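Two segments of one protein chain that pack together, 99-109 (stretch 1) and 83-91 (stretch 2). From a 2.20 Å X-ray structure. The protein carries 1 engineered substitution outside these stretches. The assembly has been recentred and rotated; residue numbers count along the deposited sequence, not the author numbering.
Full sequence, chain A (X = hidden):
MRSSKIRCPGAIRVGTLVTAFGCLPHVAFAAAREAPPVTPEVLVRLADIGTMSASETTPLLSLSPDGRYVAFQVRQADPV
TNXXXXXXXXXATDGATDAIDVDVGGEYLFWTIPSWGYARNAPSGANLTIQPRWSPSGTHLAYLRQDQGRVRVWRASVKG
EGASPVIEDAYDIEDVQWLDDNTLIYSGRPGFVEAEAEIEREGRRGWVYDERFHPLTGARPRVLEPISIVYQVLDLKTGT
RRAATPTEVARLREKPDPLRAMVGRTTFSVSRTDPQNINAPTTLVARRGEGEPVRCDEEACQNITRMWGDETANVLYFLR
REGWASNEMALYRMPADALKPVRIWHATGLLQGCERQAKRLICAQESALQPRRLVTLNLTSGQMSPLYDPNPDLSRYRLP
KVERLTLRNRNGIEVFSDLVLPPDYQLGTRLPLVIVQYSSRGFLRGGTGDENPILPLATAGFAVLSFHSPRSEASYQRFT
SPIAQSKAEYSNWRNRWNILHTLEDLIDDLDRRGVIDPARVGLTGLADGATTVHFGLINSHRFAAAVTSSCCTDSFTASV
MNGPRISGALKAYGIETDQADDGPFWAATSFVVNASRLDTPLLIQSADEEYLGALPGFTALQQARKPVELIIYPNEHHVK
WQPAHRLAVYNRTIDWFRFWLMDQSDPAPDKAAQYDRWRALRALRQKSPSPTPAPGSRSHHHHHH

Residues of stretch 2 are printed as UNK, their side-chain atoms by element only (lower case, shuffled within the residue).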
# COMPACT_ATOMS: atom_id res chain seq x y z
N ALA A 99 7.54 -24.78 9.98
CA ALA A 99 8.43 -23.67 9.66
C ALA A 99 9.44 -23.49 10.77
O ALA A 99 9.16 -23.77 11.91
CB ALA A 99 7.61 -22.40 9.54
N ILE A 100 10.59 -22.96 10.40
CA ILE A 100 11.70 -22.71 11.26
C ILE A 100 12.02 -21.20 11.18
O ILE A 100 12.14 -20.68 10.08
CB ILE A 100 13.00 -23.42 10.73
CG1 ILE A 100 12.89 -24.95 10.81
CG2 ILE A 100 14.23 -22.97 11.49
CD1 ILE A 100 12.35 -25.43 12.14
N ASP A 101 12.25 -20.54 12.31
CA ASP A 101 12.80 -19.18 12.31
C ASP A 101 14.29 -19.27 12.13
O ASP A 101 14.96 -19.85 12.97
CB ASP A 101 12.46 -18.50 13.63
CG ASP A 101 10.95 -18.23 13.78
OD1 ASP A 101 10.24 -18.09 12.76
OD2 ASP A 101 10.45 -18.14 14.93
N VAL A 102 14.85 -18.71 11.08
CA VAL A 102 16.28 -18.76 10.90
C VAL A 102 17.00 -17.47 11.30
O VAL A 102 18.24 -17.40 11.25
CB VAL A 102 16.67 -19.12 9.45
CG1 VAL A 102 16.05 -20.44 9.04
CG2 VAL A 102 16.25 -18.06 8.44
N ASP A 103 16.23 -16.42 11.60
CA ASP A 103 16.76 -15.17 12.18
C ASP A 103 15.57 -14.50 12.85
O ASP A 103 14.43 -14.71 12.42
CB ASP A 103 17.34 -14.22 11.12
CG ASP A 103 18.00 -12.97 11.75
OD1 ASP A 103 18.41 -13.06 12.94
OD2 ASP A 103 18.15 -11.90 11.07
N VAL A 104 15.82 -13.79 13.93
CA VAL A 104 14.82 -13.01 14.60
C VAL A 104 15.48 -11.69 14.90
O VAL A 104 16.64 -11.65 15.32
CB VAL A 104 14.37 -13.64 15.92
CG1 VAL A 104 13.37 -12.71 16.65
CG2 VAL A 104 13.69 -14.98 15.68
N GLY A 105 14.79 -10.60 14.62
CA GLY A 105 15.34 -9.26 14.95
C GLY A 105 15.42 -8.29 13.78
O GLY A 105 15.11 -8.60 12.62
N GLY A 106 15.83 -7.08 14.11
CA GLY A 106 15.94 -6.01 13.17
C GLY A 106 14.90 -4.91 13.44
O GLY A 106 13.89 -5.14 14.10
N GLU A 107 15.22 -3.74 12.88
CA GLU A 107 14.38 -2.57 12.95
C GLU A 107 13.48 -2.46 11.70
O GLU A 107 13.80 -3.02 10.64
CB GLU A 107 15.25 -1.33 13.02
CG GLU A 107 15.93 -1.09 14.35
CD GLU A 107 16.93 0.07 14.31
OE1 GLU A 107 17.42 0.49 13.25
OE2 GLU A 107 17.30 0.59 15.38
N TYR A 108 12.41 -1.67 11.82
CA TYR A 108 11.50 -1.43 10.72
C TYR A 108 12.25 -0.65 9.68
O TYR A 108 12.67 0.44 9.91
CB TYR A 108 10.27 -0.68 11.22
CG TYR A 108 9.10 -0.52 10.29
CD1 TYR A 108 9.12 0.45 9.31
CD2 TYR A 108 7.95 -1.24 10.48
CE1 TYR A 108 8.03 0.67 8.51
CE2 TYR A 108 6.83 -1.04 9.66
CZ TYR A 108 6.87 -0.09 8.67
OH TYR A 108 5.81 0.16 7.81
N LEU A 109 12.43 -1.29 8.53
CA LEU A 109 13.23 -0.76 7.43
C LEU A 109 12.30 -0.10 6.40
O LEU A 109 11.49 -0.76 5.74
CB LEU A 109 14.05 -1.88 6.81
CG LEU A 109 15.28 -1.51 6.01
CD1 LEU A 109 15.98 -2.76 5.53
CD2 LEU A 109 14.97 -0.64 4.81
N UNK A 83 6.98 -1.91 19.30
CA UNK A 83 7.97 -2.45 18.38
C UNK A 83 7.40 -3.55 17.54
O UNK A 83 6.63 -4.38 18.02
c UNK A 83 10.17 -2.07 19.76
c UNK A 83 9.15 -3.04 19.15
c UNK A 83 10.94 -1.25 18.73
c UNK A 83 11.18 -2.85 20.66
N UNK A 84 7.72 -3.50 16.26
CA UNK A 84 7.60 -4.64 15.39
C UNK A 84 8.70 -5.64 15.66
O UNK A 84 9.84 -5.28 15.94
o UNK A 84 5.40 -4.25 13.21
n UNK A 84 6.34 -2.25 13.43
c UNK A 84 7.68 -4.20 13.95
c UNK A 84 6.37 -3.56 13.48
N UNK A 85 8.33 -6.90 15.60
CA UNK A 85 9.27 -8.00 15.69
C UNK A 85 9.33 -8.70 14.32
O UNK A 85 8.29 -9.11 13.81
c UNK A 85 8.79 -9.04 16.73
c UNK A 85 9.78 -10.19 16.82
c UNK A 85 8.68 -8.35 18.09
N UNK A 86 10.51 -8.77 13.75
CA UNK A 86 10.70 -9.42 12.46
C UNK A 86 11.37 -10.79 12.60
O UNK A 86 12.25 -10.96 13.42
c UNK A 86 9.65 -4.90 10.48
c UNK A 86 10.03 -7.20 10.12
c UNK A 86 9.41 -6.03 9.76
c UNK A 86 11.55 -8.54 11.55
c UNK A 86 10.89 -7.25 11.19
c UNK A 86 11.12 -6.10 11.92
c UNK A 86 10.51 -4.92 11.56
N UNK A 87 10.95 -11.75 11.78
CA UNK A 87 11.55 -13.12 11.75
C UNK A 87 11.75 -13.51 10.28
O UNK A 87 10.84 -13.31 9.46
c UNK A 87 6.91 -16.09 13.07
c UNK A 87 9.80 -13.95 13.47
n UNK A 87 7.52 -17.21 12.64
c UNK A 87 9.02 -15.18 13.89
n UNK A 87 5.60 -15.98 12.92
c UNK A 87 10.62 -14.22 12.28
n UNK A 87 7.59 -15.11 13.63
N UNK A 88 12.92 -14.04 9.96
CA UNK A 88 13.14 -14.67 8.67
C UNK A 88 12.79 -16.18 8.82
O UNK A 88 13.35 -16.89 9.68
c UNK A 88 14.57 -14.44 8.23
s UNK A 88 13.84 -14.30 5.47
c UNK A 88 14.92 -14.91 6.82
c UNK A 88 14.42 -12.61 5.51
N UNK A 89 11.84 -16.63 8.03
CA UNK A 89 11.26 -17.96 8.14
C UNK A 89 11.53 -18.87 6.91
O UNK A 89 11.56 -18.40 5.78
c UNK A 89 9.78 -17.87 8.32
c UNK A 89 9.48 -16.91 9.47
c UNK A 89 9.21 -19.25 8.67
N UNK A 90 11.80 -20.15 7.15
CA UNK A 90 12.00 -21.13 6.09
C UNK A 90 10.99 -22.24 6.33
O UNK A 90 10.81 -22.67 7.43
c UNK A 90 13.41 -21.69 6.11
c UNK A 90 13.52 -22.85 5.15
c UNK A 90 14.41 -20.61 5.72
N UNK A 91 10.28 -22.63 5.30
CA UNK A 91 9.20 -23.63 5.40
C UNK A 91 9.29 -24.59 4.20
O UNK A 91 9.42 -24.15 3.05
c UNK A 91 6.68 -23.80 5.18
n UNK A 91 4.67 -26.04 7.47
c UNK A 91 5.02 -25.24 6.29
c UNK A 91 7.88 -22.91 5.38
c UNK A 91 6.43 -24.68 6.38
O HOH W 1 11.87 -3.66 15.34
O HOH W 2 12.55 -7.43 15.08

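Position 83 has four side-chain carbons, forked at the second. None comes within contact distance of stretch 1. The fork beyond CB fits leucine, Leu83.

Position 84 has two carbons, the second carrying one oxygen and one nitrogen. The nitrogen approaches the Tyr108 ring obliquely. That is an amide on a short arm, so the residue is Asn84. Its ND2 lies 3.5 Å from Tyr108 CD2. Both ends of the amide are hydrogen-bonded elsewhere in the structure.

Position 85 has one carbon carrying two more, and one of these approaches Val104 loosely. Branching at CB with three carbons gives valine. Val85 CG1 lies 4.4 Å from Val104 CG1.

Position 86 has one carbon and then a ring of six carbons, with no hydroxyl oxygen. The ring meets Gly106 and Tyr108. This is Phe86. Its CZ lies 4.0 Å from Tyr108 CD2, and its CE2 is 3.7 Å from Tyr108 CA. Gly106 O sits at the ring edge, 3.7 Å from Phe86 CD2.

Position 87 has three carbons, a nitrogen, and a carbon carrying two more nitrogens. One end nitrogen reaches the Asp101 carboxylate. This guanidinium identifies Arg87. NH1 of Arg87 donates to Asp101 OD1 at 2.9 Å, and opposite charges make the pair a salt bridge.

Position 88 is an unbranched chain of two carbons, a sulfur and a carbon, packed on Val102. The thioether marks methionine. Met88 CG lies 3.8 Å from Val102 CG2.

Position 89 again has three carbons branching at CB, one of them against Ala99, so it is valine. Val89 CG1 lies 3.6 Å from Ala99 CB.

Position 90 has three carbons, one carrying the other two, and they pack on Val102. This is Val90. Its CG2 meets Val102 CG1 at 3.7 Å.

Position 91 has four carbons in a row ending in nitrogen, and the chain passes Ala99. This is lysine. Lys91 CD lies 3.8 Å from Ala99 N.

The two strands run antiparallel. Ile100 and Val90 exchange hydrogen bonds, each N to the other residue's O at 3.0 Å. A bulge between Asp101 and Asp103 shifts the register by one. Val102 N donates to Met88 O at 2.7 Å. Asp103 N donates weakly to Met88 O at 3.5 Å. Met88 N returns a bond to Asp103 O at 3.0 Å. The pairing extends to Gly105 N, 2.8 Å from Phe86 O. Beyond it the chains separate and water fills in. One water donates to Asn84 O and Gly106 O; another accepts from Phe86 N and donates to Gly106 O. Backbone pairing thus sets the register. The Asp101 to Arg87 salt bridge joins side chains on the sheet face that also carries Val89 and Val104. The Phe86 ring packs against Gly106, Glu107 and Tyr108 after the strand.

Stretch 2 (83-91) LNVFRMVVK
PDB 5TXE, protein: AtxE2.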